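Local structure of pesticidal crystal protein Cry2Aa (1I5P) at residues F262-L267 / M623-N628; Q286-Q291 / L431-E436; Y297-V302 / N425-P430; T492-S497 / Y534-N539. The protein binds midgut epithelial cells of dipteran and lepidopteran insect larvae and promotes their colloid-osmotic lysis. All coordinates share one frame; numbering follows the deposited sequence.

How the interactions relate
Along the chain, interaction 1 opens first and closes last, and the other three are nested inside the loop it closes: interaction 2, with interaction 3 inside it, and then interaction 4. Interactions 2 and 3 lie 14 Å apart between centres in the middle, beta-prism domain, where 286-291 is followed closely by 297-302, and 425-430 directly by 431-436. Interactions 1 and 4, 12 Å apart between centres, meet in the C-terminal sandwich through neighbouring strands 493-496 and 617-626. Interactions 1 and 2 lie on opposite sides of the chain's centre, 42 Å apart between centres, whereas interactions 3 and 4 come within about 7 Å at their nearest atoms. Interaction 1 ties the connection leaving the helical bundle to the last strand of the toxin.

Interaction 1. Residues F262-L267 / M623-N628; sequences FKYQSL and MFVPTN
Tyr264 stands against Met623 and Val625 where the connection following helix 238-259 of the helical bundle runs beside strand 617-626, the last strand of the C-terminal lectin-like beta sandwich. From its CB, which points toward that strand, CG is set anti to the carbonyl carbon (chi1 -67°), and the ring extends across both partners at about a right angle. CD2 and CE2 meet Val625, with CD2 3.9 Å from its CG2; CE1 lies 4.1 Å from Met623 CE. At the tip, OH is 3.7 Å from the same methyl and hydrogen-bonds to Asp589, which also forms a salt bridge with Lys263. Tyrosine suits the place because its ring joins the apolar wall while its hydroxyl reaches the carboxylate of Asp589. Lys263 CG lies over one ring face, near the rim. Met623 bends at chi2 (-104°), a flexible thioether chain whose two ends serve different neighbours: its CB packs on Leu267 CD1, its CE on the tyrosine. Leu267 CD1 also comes 3.7 Å from Phe624 O. Beyond Val625, the rigid ring of Pro626 is laid on the backbone of the connection, its CD 3.7 Å from Ser266 O.

Interaction 2. Residues Q286-Q291 / L431-E436; sequences QSFTAQ and LVIRNE
Gln286 presents its side-chain amide to the backbone of Ile433 and uses both ends of it. OE1 accepts from Ile433 N at 2.9 Å in a nearly straight bond (169° at the hydrogen). The donor meets the carbonyl oxygen at a C=O...N angle of 120° and is tilted only 16° from the carbonyl plane. NE2 returns a weak bond to Ile433 O, 3.3 Å away. Glutamine suits the position because a primary amide offers N-H and C=O on one carbon, matching the N-H and C=O of a single residue, and its extended chain, with CG anti to the backbone N, reaches the other segment. Water 1 satisfies two more backbone groups: it accepts from Gln286 N at 3.0 Å and donates to Leu431 O at 2.8 Å. Val432 N has a weak bond to Ser452 OG. Beside the polar pairing, Ile433 sends its CD1 to the Phe288 ring, 3.9 Å from CE2, and Leu438 packs on both. Within 431-436, Arg434 stands at the N-cap position of helix 435-438, and its NH1 forms a salt bridge with Glu436 OE2 at 2.8 Å. Phe288 itself pairs through the backbone with Thr236 of strand 235-237, which precedes helix 238-259. The arrangement is a side-chain amide making a two-point bond to the backbone N-H and C=O of one loop residue, just before helix 435-438 of the beta-prism domain.

Interaction 3. Residues Y297-V302 / N425-P430; sequences YSLFQV and NISGVP
Phe300 turns the edge of its ring, not a face, to Ser427 and Val429. Val429 CG1 lies in the ring plane, 3.9 Å from CE2, and the two side chains cross obliquely. Ser427 OG approaches the same edge nearer its base, 3.4 Å from CD2. In Phe300, CG is anti to the carbonyl carbon (chi1 -61°); the CB does not face the strand, but the far end of the ring comes nearer to it. Leu299 also meets the strand: its CB points at it, and CD2 lies 3.6 Å from Gly428 O. Here the end of helix 293-300 rests on strand 422-430, an outermost strand of a three-stranded antiparallel sheet of the beta-prism domain, with Leu238 from helix 238-259 packing on both Phe300 and Val429. Serine is small enough to sit beside the aromatic edge, and its hydroxyl joins a water bridge: water 2 donates to Leu299 O and lies 2.8 Å from Ser427 OG. Where the helix has ended, Asn425 reaches across with CG anti to the backbone N. Its ND2 donates to Val302 O at 3.1 Å, approaching from above the carbonyl plane (43° out of it), at an N-H...O angle of 149°. Its OD1 is held by Tyr342 OH. Water 3 donates to Ile426 O at 2.7 Å and, weakly, to Val302 O.

Interaction 4. Residues T492-S497 / Y534-N539; sequences TGFTIS and YTLRGN
Tyr534 OH is hydrogen-bonded to Pro498 O, and this bond fixes the tip of a ring that packs on Ile496 and the backbone of Ser497. Ser497 O lies 3.7 Å from CE2, and Ile496 CG2 3.9 Å from CD2. The side chains of Ile496 and Tyr534 slide past each other in opposite directions, the CG2 methyl near CD2 of the ring. The strands belong to the two facing sheets of the C-terminal beta sandwich: 493-496 and 530-537 have axes 10.0 Å apart at closest approach, with directions 148° apart. Such a gap is filled by side chains. Ile496 CG1 is anti to the carbonyl carbon (chi1 -67°), and CD1 beyond it comes 4.2 Å from Leu536 CD2, crossing that side chain at about a right angle. On its other branch Leu536 puts CD1 4.3 Å from Phe494 CZ, so one leucine fits between an isoleucine and an aromatic ring. Branched aliphatic residues suit this middle layer, filling the gap without needing polar partners. Phe494 is stacked with Phe624 on the neighbouring strand of its own sheet. Because the atoms that meet are carbon, apart from Ser497 O, the association probably rests on burial and shape fit, with the tyrosine's polar end satisfied at Pro498.

Interaction 1. Residues F262-L267 / M623-N628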
loop_
_atom_site.group_PDB
_atom_site.type_symbol
_atom_site.label_atom_id
_atom_site.label_comp_id
_atom_site.label_asym_id
_atom_site.label_seq_id
_atom_site.Cartn_x
_atom_site.Cartn_y
_atom_site.Cartn_z
ATOM N N PHE A 262 -6.238 -7.759 12.721
ATOM C CA PHE A 262 -5.918 -7.896 14.143
ATOM C C PHE A 262 -6.461 -9.235 14.648
ATOM O O PHE A 262 -5.963 -9.796 15.623
ATOM C CB PHE A 262 -6.555 -6.765 14.960
ATOM C CG PHE A 262 -5.698 -5.527 15.095
ATOM C CD1 PHE A 262 -6.106 -4.486 15.924
ATOM C CD2 PHE A 262 -4.483 -5.408 14.429
ATOM C CE1 PHE A 262 -5.321 -3.348 16.092
ATOM C CE2 PHE A 262 -3.687 -4.275 14.589
ATOM C CZ PHE A 262 -4.104 -3.242 15.422
ATOM N N LYS A 263 -7.491 -9.735 13.973
ATOM C CA LYS A 263 -8.117 -11.004 14.334
ATOM C C LYS A 263 -7.159 -12.175 14.099
ATOM O O LYS A 263 -7.440 -13.304 14.498
ATOM C CB LYS A 263 -9.393 -11.215 13.508
ATOM C CG LYS A 263 -9.107 -11.592 12.052
ATOM C CD LYS A 263 -10.205 -11.187 11.058
ATOM C CE LYS A 263 -11.366 -12.159 10.993
ATOM N NZ LYS A 263 -12.137 -11.941 9.730
ATOM N N TYR A 264 -6.036 -11.909 13.437
ATOM C CA TYR A 264 -5.046 -12.951 13.165
ATOM C C TYR A 264 -3.757 -12.763 13.956
ATOM O O TYR A 264 -3.421 -11.654 14.372
ATOM C CB TYR A 264 -4.699 -12.992 11.669
ATOM C CG TYR A 264 -5.827 -13.446 10.773
ATOM C CD1 TYR A 264 -6.498 -12.541 9.950
ATOM C CD2 TYR A 264 -6.251 -14.779 10.774
ATOM C CE1 TYR A 264 -7.571 -12.949 9.151
ATOM C CE2 TYR A 264 -7.323 -15.194 9.984
ATOM C CZ TYR A 264 -7.978 -14.276 9.180
ATOM O OH TYR A 264 -9.064 -14.678 8.441
ATOM N N GLN A 265 -3.038 -13.861 14.161
ATOM C CA GLN A 265 -1.761 -13.836 14.859
ATOM C C GLN A 265 -0.752 -14.563 13.997
ATOM O O GLN A 265 -1.089 -15.538 13.324
ATOM C CB GLN A 265 -1.839 -14.546 16.212
ATOM C CG GLN A 265 -2.671 -13.823 17.258
ATOM C CD GLN A 265 -2.725 -14.597 18.561
ATOM O OE1 GLN A 265 -1.892 -14.405 19.451
ATOM N NE2 GLN A 265 -3.702 -15.488 18.675
ATOM N N SER A 266 0.487 -14.092 14.030
ATOM C CA SER A 266 1.562 -14.708 13.269
ATOM C C SER A 266 1.200 -14.716 11.784
ATOM O O SER A 266 1.262 -15.750 11.116
ATOM C CB SER A 266 1.791 -16.137 13.776
ATOM O OG SER A 266 3.054 -16.632 13.384
ATOM N N LEU A 267 0.810 -13.552 11.280
ATOM C CA LEU A 267 0.448 -13.403 9.880
ATOM C C LEU A 267 1.290 -12.293 9.270
ATOM O O LEU A 267 1.086 -11.109 9.558
ATOM C CB LEU A 267 -1.027 -13.039 9.746
ATOM C CG LEU A 267 -1.481 -12.806 8.306
ATOM C CD1 LEU A 267 -1.252 -14.077 7.498
ATOM C CD2 LEU A 267 -2.943 -12.406 8.276
ATOM N N MET A 623 -4.493 -15.636 2.446
ATOM C CA MET A 623 -3.698 -15.726 3.658
ATOM C C MET A 623 -3.537 -17.119 4.226
ATOM O O MET A 623 -4.511 -17.857 4.396
ATOM C CB MET A 623 -4.261 -14.800 4.736
ATOM C CG MET A 623 -5.749 -14.874 4.879
ATOM S SD MET A 623 -6.543 -13.457 4.127
ATOM C CE MET A 623 -8.036 -13.413 5.112
ATOM N N PHE A 624 -2.283 -17.468 4.500
ATOM C CA PHE A 624 -1.936 -18.758 5.080
ATOM C C PHE A 624 -1.696 -18.499 6.560
ATOM O O PHE A 624 -0.837 -17.694 6.934
ATOM C CB PHE A 624 -0.678 -19.327 4.425
ATOM C CG PHE A 624 -0.827 -19.577 2.953
ATOM C CD1 PHE A 624 -0.746 -18.531 2.049
ATOM C CD2 PHE A 624 -1.082 -20.858 2.474
ATOM C CE1 PHE A 624 -0.915 -18.750 0.685
ATOM C CE2 PHE A 624 -1.255 -21.089 1.103
ATOM C CZ PHE A 624 -1.171 -20.029 0.213
ATOM N N VAL A 625 -2.467 -19.182 7.394
ATOM C CA VAL A 625 -2.373 -19.007 8.831
ATOM C C VAL A 625 -2.005 -20.324 9.511
ATOM O O VAL A 625 -2.490 -21.387 9.122
ATOM C CB VAL A 625 -3.729 -18.494 9.375
ATOM C CG1 VAL A 625 -3.634 -18.215 10.863
ATOM C CG2 VAL A 625 -4.138 -17.235 8.605
ATOM N N PRO A 626 -1.128 -20.272 10.527
ATOM C CA PRO A 626 -0.745 -21.500 11.221
ATOM C C PRO A 626 -2.014 -22.210 11.660
ATOM O O PRO A 626 -2.928 -21.591 12.214
ATOM C CB PRO A 626 0.095 -20.977 12.374
ATOM C CG PRO A 626 0.819 -19.833 11.714
ATOM C CD PRO A 626 -0.337 -19.134 11.023
ATOM N N THR A 627 -2.065 -23.509 11.391
ATOM C CA THR A 627 -3.234 -24.327 11.703
ATOM C C THR A 627 -3.746 -24.274 13.141
ATOM O O THR A 627 -4.933 -24.472 13.383
ATOM C CB THR A 627 -2.969 -25.804 11.337
ATOM O OG1 THR A 627 -2.000 -26.356 12.237
ATOM C CG2 THR A 627 -2.427 -25.901 9.916
ATOM N N ASN A 628 -2.866 -24.008 14.096
ATOM C CA ASN A 628 -3.283 -23.962 15.492
ATOM C C ASN A 628 -3.559 -22.552 15.996
ATOM O O ASN A 628 -3.634 -22.319 17.201
ATOM C CB ASN A 628 -2.226 -24.638 16.371
ATOM C CG ASN A 628 -0.824 -24.113 16.112
ATOM O OD1 ASN A 628 -0.578 -23.429 15.114
ATOM N ND2 ASN A 628 0.108 -24.447 17.002
#

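Interaction 2. Residues Q286-Q291 / L431-E436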
loop_
_atom_site.group_PDB
_atom_site.type_symbol
_atom_site.label_atom_id
_atom_site.label_comp_id
_atom_site.label_asym_id
_atom_site.label_seq_id
_atom_site.Cartn_x
_atom_site.Cartn_y
_atom_site.Cartn_z
ATOM N N GLN A 286 -2.741 18.492 -17.197
ATOM C CA GLN A 286 -4.088 17.949 -17.180
ATOM C C GLN A 286 -4.664 17.802 -15.776
ATOM O O GLN A 286 -3.980 17.384 -14.844
ATOM C CB GLN A 286 -4.124 16.614 -17.919
ATOM C CG GLN A 286 -5.511 16.021 -18.047
ATOM C CD GLN A 286 -5.568 14.905 -19.071
ATOM O OE1 GLN A 286 -4.544 14.330 -19.437
ATOM N NE2 GLN A 286 -6.768 14.586 -19.530
ATOM N N SER A 287 -5.933 18.164 -15.637
ATOM C CA SER A 287 -6.611 18.082 -14.355
ATOM C C SER A 287 -7.508 16.849 -14.384
ATOM O O SER A 287 -8.072 16.513 -15.422
ATOM C CB SER A 287 -7.443 19.351 -14.121
ATOM O OG SER A 287 -7.901 19.435 -12.783
ATOM N N PHE A 288 -7.629 16.165 -13.254
ATOM C CA PHE A 288 -8.464 14.968 -13.200
ATOM C C PHE A 288 -9.460 15.001 -12.056
ATOM O O PHE A 288 -9.250 15.679 -11.045
ATOM C CB PHE A 288 -7.600 13.706 -13.047
ATOM C CG PHE A 288 -6.556 13.542 -14.117
ATOM C CD1 PHE A 288 -5.283 14.077 -13.952
ATOM C CD2 PHE A 288 -6.852 12.864 -15.297
ATOM C CE1 PHE A 288 -4.316 13.941 -14.946
ATOM C CE2 PHE A 288 -5.891 12.722 -16.298
ATOM C CZ PHE A 288 -4.622 13.265 -16.120
ATOM N N THR A 289 -10.540 14.246 -12.227
ATOM C CA THR A 289 -11.581 14.127 -11.222
ATOM C C THR A 289 -11.655 12.658 -10.802
ATOM O O THR A 289 -11.039 11.793 -11.431
ATOM C CB THR A 289 -12.953 14.561 -11.779
ATOM O OG1 THR A 289 -13.313 13.714 -12.876
ATOM C CG2 THR A 289 -12.897 16.004 -12.256
ATOM N N ALA A 290 -12.409 12.382 -9.743
ATOM C CA ALA A 290 -12.554 11.023 -9.231
ATOM C C ALA A 290 -13.020 10.021 -10.287
ATOM O O ALA A 290 -12.625 8.855 -10.263
ATOM C CB ALA A 290 -13.518 11.019 -8.047
ATOM N N GLN A 291 -13.858 10.471 -11.215
ATOM C CA GLN A 291 -14.365 9.590 -12.264
ATOM C C GLN A 291 -13.238 9.072 -13.160
ATOM O O GLN A 291 -13.372 8.028 -13.797
ATOM C CB GLN A 291 -15.416 10.318 -13.109
ATOM C CG GLN A 291 -16.764 10.492 -12.407
ATOM C CD GLN A 291 -17.806 11.189 -13.277
ATOM O OE1 GLN A 291 -18.991 11.223 -12.937
ATOM N NE2 GLN A 291 -17.367 11.754 -14.399
ATOM N N LEU A 431 0.899 13.813 -22.407
ATOM C CA LEU A 431 0.515 15.165 -22.013
ATOM C C LEU A 431 -0.994 15.263 -21.808
ATOM O O LEU A 431 -1.466 15.864 -20.842
ATOM C CB LEU A 431 0.961 16.186 -23.065
ATOM C CG LEU A 431 0.621 17.652 -22.753
ATOM C CD1 LEU A 431 1.296 18.077 -21.457
ATOM C CD2 LEU A 431 1.067 18.543 -23.908
ATOM N N VAL A 432 -1.752 14.658 -22.713
ATOM C CA VAL A 432 -3.207 14.681 -22.621
ATOM C C VAL A 432 -3.787 13.296 -22.864
ATOM O O VAL A 432 -3.550 12.690 -23.912
ATOM C CB VAL A 432 -3.829 15.651 -23.660
ATOM C CG1 VAL A 432 -5.337 15.720 -23.467
ATOM C CG2 VAL A 432 -3.214 17.037 -23.528
ATOM N N ILE A 433 -4.539 12.793 -21.892
ATOM C CA ILE A 433 -5.177 11.490 -22.023
ATOM C C ILE A 433 -6.557 11.748 -22.610
ATOM O O ILE A 433 -7.312 12.566 -22.089
ATOM C CB ILE A 433 -5.352 10.801 -20.660
ATOM C CG1 ILE A 433 -3.990 10.618 -19.992
ATOM C CG2 ILE A 433 -6.069 9.465 -20.845
ATOM C CD1 ILE A 433 -4.067 10.162 -18.555
ATOM N N ARG A 434 -6.879 11.054 -23.695
ATOM C CA ARG A 434 -8.167 11.216 -24.362
ATOM C C ARG A 434 -9.307 10.837 -23.423
ATOM O O ARG A 434 -9.148 9.959 -22.571
ATOM C CB ARG A 434 -8.218 10.329 -25.615
ATOM C CG ARG A 434 -6.902 10.278 -26.389
ATOM C CD ARG A 434 -7.055 9.646 -27.772
ATOM N NE ARG A 434 -7.329 8.207 -27.770
ATOM C CZ ARG A 434 -8.394 7.647 -28.342
ATOM N NH1 ARG A 434 -9.295 8.407 -28.950
ATOM N NH2 ARG A 434 -8.547 6.327 -28.342
ATOM N N ASN A 435 -10.454 11.494 -23.562
ATOM C CA ASN A 435 -11.592 11.156 -22.716
ATOM C C ASN A 435 -12.019 9.736 -23.050
ATOM O O ASN A 435 -12.594 9.048 -22.212
ATOM C CB ASN A 435 -12.768 12.112 -22.945
ATOM C CG ASN A 435 -12.551 13.482 -22.320
ATOM O OD1 ASN A 435 -11.866 13.622 -21.307
ATOM N ND2 ASN A 435 -13.167 14.501 -22.916
ATOM N N GLU A 436 -11.735 9.297 -24.275
ATOM C CA GLU A 436 -12.091 7.944 -24.688
ATOM C C GLU A 436 -11.323 6.927 -23.858
ATOM O O GLU A 436 -11.791 5.804 -23.651
ATOM C CB GLU A 436 -11.795 7.723 -26.173
ATOM C CG GLU A 436 -12.599 8.612 -27.122
ATOM C CD GLU A 436 -11.868 9.897 -27.485
ATOM O OE1 GLU A 436 -11.636 10.733 -26.585
ATOM O OE2 GLU A 436 -11.530 10.070 -28.673
HETATM O O HOH W 1 -0.630 16.621 -18.250
#

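Interaction 3. Residues Y297-V302 / N425-P430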
loop_
_atom_site.group_PDB
_atom_site.type_symbol
_atom_site.label_atom_id
_atom_site.label_comp_id
_atom_site.label_asym_id
_atom_site.label_seq_id
_atom_site.Cartn_x
_atom_site.Cartn_y
_atom_site.Cartn_z
ATOM N N TYR A 297 -5.581 4.189 -12.086
ATOM C CA TYR A 297 -4.969 3.113 -11.328
ATOM C C TYR A 297 -5.027 1.768 -12.058
ATOM O O TYR A 297 -4.240 0.870 -11.766
ATOM C CB TYR A 297 -5.571 3.026 -9.914
ATOM C CG TYR A 297 -6.961 2.445 -9.790
ATOM C CD1 TYR A 297 -7.205 1.096 -10.047
ATOM C CD2 TYR A 297 -8.018 3.225 -9.328
ATOM C CE1 TYR A 297 -8.463 0.537 -9.841
ATOM C CE2 TYR A 297 -9.287 2.670 -9.116
ATOM C CZ TYR A 297 -9.496 1.325 -9.373
ATOM O OH TYR A 297 -10.731 0.762 -9.128
ATOM N N SER A 298 -5.939 1.627 -13.021
ATOM C CA SER A 298 -6.017 0.374 -13.773
ATOM C C SER A 298 -4.824 0.349 -14.720
ATOM O O SER A 298 -4.322 -0.719 -15.084
ATOM C CB SER A 298 -7.329 0.274 -14.570
ATOM O OG SER A 298 -7.323 1.108 -15.717
ATOM N N LEU A 299 -4.364 1.542 -15.093
ATOM C CA LEU A 299 -3.225 1.700 -15.992
ATOM C C LEU A 299 -1.907 1.559 -15.244
ATOM O O LEU A 299 -0.976 0.910 -15.721
ATOM C CB LEU A 299 -3.266 3.073 -16.659
ATOM C CG LEU A 299 -2.028 3.492 -17.458
ATOM C CD1 LEU A 299 -1.913 2.647 -18.714
ATOM C CD2 LEU A 299 -2.132 4.967 -17.824
ATOM N N PHE A 300 -1.838 2.185 -14.072
ATOM C CA PHE A 300 -0.637 2.164 -13.245
ATOM C C PHE A 300 -0.290 0.780 -12.703
ATOM O O PHE A 300 0.851 0.544 -12.306
ATOM C CB PHE A 300 -0.784 3.160 -12.087
ATOM C CG PHE A 300 -0.959 4.594 -12.531
ATOM C CD1 PHE A 300 -1.446 5.552 -11.645
ATOM C CD2 PHE A 300 -0.637 4.989 -13.832
ATOM C CE1 PHE A 300 -1.610 6.879 -12.037
ATOM C CE2 PHE A 300 -0.799 6.317 -14.234
ATOM C CZ PHE A 300 -1.288 7.261 -13.330
ATOM N N GLN A 301 -1.255 -0.136 -12.693
ATOM C CA GLN A 301 -0.992 -1.482 -12.187
ATOM C C GLN A 301 -0.884 -2.539 -13.283
ATOM O O GLN A 301 -0.957 -3.736 -13.009
ATOM C CB GLN A 301 -2.064 -1.882 -11.176
ATOM C CG GLN A 301 -1.985 -1.076 -9.891
ATOM C CD GLN A 301 -3.020 -1.497 -8.889
ATOM O OE1 GLN A 301 -2.827 -2.464 -8.151
ATOM N NE2 GLN A 301 -4.140 -0.777 -8.856
ATOM N N VAL A 302 -0.716 -2.098 -14.525
ATOM C CA VAL A 302 -0.581 -3.035 -15.630
ATOM C C VAL A 302 0.711 -3.819 -15.436
ATOM O O VAL A 302 1.773 -3.235 -15.225
ATOM C CB VAL A 302 -0.543 -2.303 -16.993
ATOM C CG1 VAL A 302 0.063 -3.213 -18.071
ATOM C CG2 VAL A 302 -1.949 -1.889 -17.389
ATOM N N ASN A 425 6.759 -1.199 -9.842
ATOM C CA ASN A 425 6.196 -1.000 -11.169
ATOM C C ASN A 425 6.364 0.441 -11.607
ATOM O O ASN A 425 6.520 1.342 -10.782
ATOM C CB ASN A 425 4.710 -1.387 -11.216
ATOM C CG ASN A 425 4.216 -1.630 -12.642
ATOM O OD1 ASN A 425 5.011 -1.795 -13.563
ATOM N ND2 ASN A 425 2.903 -1.667 -12.822
ATOM N N ILE A 426 6.360 0.648 -12.918
ATOM C CA ILE A 426 6.481 1.980 -13.487
ATOM C C ILE A 426 5.394 2.116 -14.541
ATOM O O ILE A 426 5.054 1.154 -15.230
ATOM C CB ILE A 426 7.857 2.202 -14.149
ATOM C CG1 ILE A 426 8.954 2.202 -13.077
ATOM C CG2 ILE A 426 7.868 3.523 -14.909
ATOM C CD1 ILE A 426 10.364 2.239 -13.633
ATOM N N SER A 427 4.830 3.309 -14.645
ATOM C CA SER A 427 3.800 3.566 -15.630
ATOM C C SER A 427 4.010 4.992 -16.095
ATOM O O SER A 427 5.098 5.541 -15.949
ATOM C CB SER A 427 2.412 3.398 -15.010
ATOM O OG SER A 427 1.405 3.389 -16.006
ATOM N N GLY A 428 2.973 5.597 -16.649
ATOM C CA GLY A 428 3.105 6.961 -17.116
ATOM C C GLY A 428 1.893 7.395 -17.906
ATOM O O GLY A 428 1.009 6.587 -18.203
ATOM N N VAL A 429 1.850 8.681 -18.233
ATOM C CA VAL A 429 0.747 9.229 -19.004
ATOM C C VAL A 429 1.275 10.222 -20.029
ATOM O O VAL A 429 2.362 10.782 -19.866
ATOM C CB VAL A 429 -0.282 9.955 -18.102
ATOM C CG1 VAL A 429 -0.889 8.977 -17.113
ATOM C CG2 VAL A 429 0.383 11.110 -17.365
ATOM N N PRO A 430 0.528 10.423 -21.124
ATOM C CA PRO A 430 0.966 11.376 -22.147
ATOM C C PRO A 430 0.528 12.767 -21.675
ATOM O O PRO A 430 -0.162 12.884 -20.658
ATOM C CB PRO A 430 0.191 10.924 -23.377
ATOM C CG PRO A 430 -1.112 10.512 -22.775
ATOM C CD PRO A 430 -0.642 9.663 -21.596
HETATM O O HOH W 2 1.014 0.994 -17.476
HETATM O O HOH W 3 3.102 -0.314 -16.376
#

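Interaction 4. Residues T492-S497 / Y534-N539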
loop_
_atom_site.group_PDB
_atom_site.type_symbol
_atom_site.label_atom_id
_atom_site.label_comp_id
_atom_site.label_asym_id
_atom_site.label_seq_id
_atom_site.Cartn_x
_atom_site.Cartn_y
_atom_site.Cartn_z
ATOM N N THR A 492 5.524 -19.085 10.339
ATOM C CA THR A 492 4.761 -17.848 10.402
ATOM C C THR A 492 3.793 -17.815 9.220
ATOM O O THR A 492 4.120 -18.299 8.134
ATOM C CB THR A 492 5.697 -16.623 10.305
ATOM O OG1 THR A 492 6.650 -16.663 11.376
ATOM C CG2 THR A 492 4.896 -15.326 10.383
ATOM N N GLY A 493 2.604 -17.254 9.434
ATOM C CA GLY A 493 1.637 -17.158 8.353
ATOM C C GLY A 493 2.058 -16.065 7.386
ATOM O O GLY A 493 2.976 -15.301 7.680
ATOM N N PHE A 494 1.410 -15.987 6.230
ATOM C CA PHE A 494 1.758 -14.966 5.250
ATOM C C PHE A 494 0.639 -14.735 4.247
ATOM O O PHE A 494 -0.205 -15.606 4.030
ATOM C CB PHE A 494 3.047 -15.355 4.512
ATOM C CG PHE A 494 2.934 -16.619 3.701
ATOM C CD1 PHE A 494 2.814 -16.564 2.316
ATOM C CD2 PHE A 494 2.956 -17.864 4.321
ATOM C CE1 PHE A 494 2.717 -17.731 1.554
ATOM C CE2 PHE A 494 2.859 -19.041 3.570
ATOM C CZ PHE A 494 2.740 -18.972 2.185
ATOM N N THR A 495 0.640 -13.557 3.630
ATOM C CA THR A 495 -0.379 -13.213 2.649
ATOM C C THR A 495 0.195 -13.145 1.242
ATOM O O THR A 495 1.410 -13.066 1.048
ATOM C CB THR A 495 -1.017 -11.836 2.944
ATOM O OG1 THR A 495 -0.016 -10.818 2.808
ATOM C CG2 THR A 495 -1.585 -11.790 4.345
ATOM N N ILE A 496 -0.705 -13.174 0.267
ATOM C CA ILE A 496 -0.351 -13.077 -1.141
ATOM C C ILE A 496 -1.407 -12.208 -1.792
ATOM O O ILE A 496 -2.590 -12.538 -1.748
ATOM C CB ILE A 496 -0.383 -14.443 -1.872
ATOM C CG1 ILE A 496 0.714 -15.368 -1.339
ATOM C CG2 ILE A 496 -0.201 -14.217 -3.376
ATOM C CD1 ILE A 496 0.750 -16.729 -2.045
ATOM N N SER A 497 -0.991 -11.095 -2.382
ATOM C CA SER A 497 -1.941 -10.225 -3.043
ATOM C C SER A 497 -2.484 -10.947 -4.261
ATOM O O SER A 497 -1.720 -11.524 -5.046
ATOM C CB SER A 497 -1.278 -8.920 -3.495
ATOM O OG SER A 497 -2.123 -8.237 -4.406
ATOM N N TYR A 534 -1.455 -18.929 -8.585
ATOM C CA TYR A 534 -0.408 -18.289 -7.803
ATOM C C TYR A 534 0.657 -19.330 -7.494
ATOM O O TYR A 534 0.356 -20.514 -7.334
ATOM C CB TYR A 534 -0.979 -17.723 -6.504
ATOM C CG TYR A 534 -2.079 -16.721 -6.739
ATOM C CD1 TYR A 534 -3.382 -17.137 -6.989
ATOM C CD2 TYR A 534 -1.804 -15.358 -6.786
ATOM C CE1 TYR A 534 -4.388 -16.223 -7.288
ATOM C CE2 TYR A 534 -2.802 -14.433 -7.084
ATOM C CZ TYR A 534 -4.088 -14.876 -7.337
ATOM O OH TYR A 534 -5.063 -13.970 -7.675
ATOM N N THR A 535 1.906 -18.886 -7.421
ATOM C CA THR A 535 3.012 -19.788 -7.133
ATOM C C THR A 535 3.829 -19.275 -5.958
ATOM O O THR A 535 4.196 -18.096 -5.900
ATOM C CB THR A 535 3.928 -19.950 -8.356
ATOM O OG1 THR A 535 3.139 -20.329 -9.486
ATOM C CG2 THR A 535 4.979 -21.035 -8.097
ATOM N N LEU A 536 4.124 -20.174 -5.027
ATOM C CA LEU A 536 4.882 -19.804 -3.846
ATOM C C LEU A 536 5.976 -20.821 -3.532
ATOM O O LEU A 536 5.874 -22.000 -3.890
ATOM C CB LEU A 536 3.927 -19.677 -2.656
ATOM C CG LEU A 536 3.278 -20.971 -2.166
ATOM C CD1 LEU A 536 4.102 -21.517 -1.013
ATOM C CD2 LEU A 536 1.850 -20.721 -1.704
ATOM N N ARG A 537 7.019 -20.350 -2.852
ATOM C CA ARG A 537 8.142 -21.189 -2.458
ATOM C C ARG A 537 7.854 -21.650 -1.029
ATOM O O ARG A 537 7.943 -20.856 -0.090
ATOM C CB ARG A 537 9.438 -20.373 -2.500
ATOM C CG ARG A 537 10.702 -21.182 -2.270
ATOM C CD ARG A 537 10.955 -22.118 -3.431
ATOM N NE ARG A 537 12.188 -22.879 -3.272
ATOM C CZ ARG A 537 12.681 -23.695 -4.196
ATOM N NH1 ARG A 537 12.043 -23.854 -5.349
ATOM N NH2 ARG A 537 13.803 -24.357 -3.964
ATOM N N GLY A 538 7.503 -22.924 -0.872
ATOM C CA GLY A 538 7.178 -23.450 0.442
ATOM C C GLY A 538 8.302 -23.524 1.460
ATOM O O GLY A 538 9.487 -23.455 1.120
ATOM N N ASN A 539 7.924 -23.678 2.723
ATOM C CA ASN A 539 8.886 -23.767 3.809
ATOM C C ASN A 539 8.678 -25.064 4.585
ATOM O O ASN A 539 9.249 -25.252 5.657
ATOM C CB ASN A 539 8.719 -22.572 4.746
ATOM C CG ASN A 539 7.300 -22.433 5.251
ATOM O OD1 ASN A 539 6.459 -23.302 5.007
ATOM N ND2 ASN A 539 7.023 -21.340 5.963
#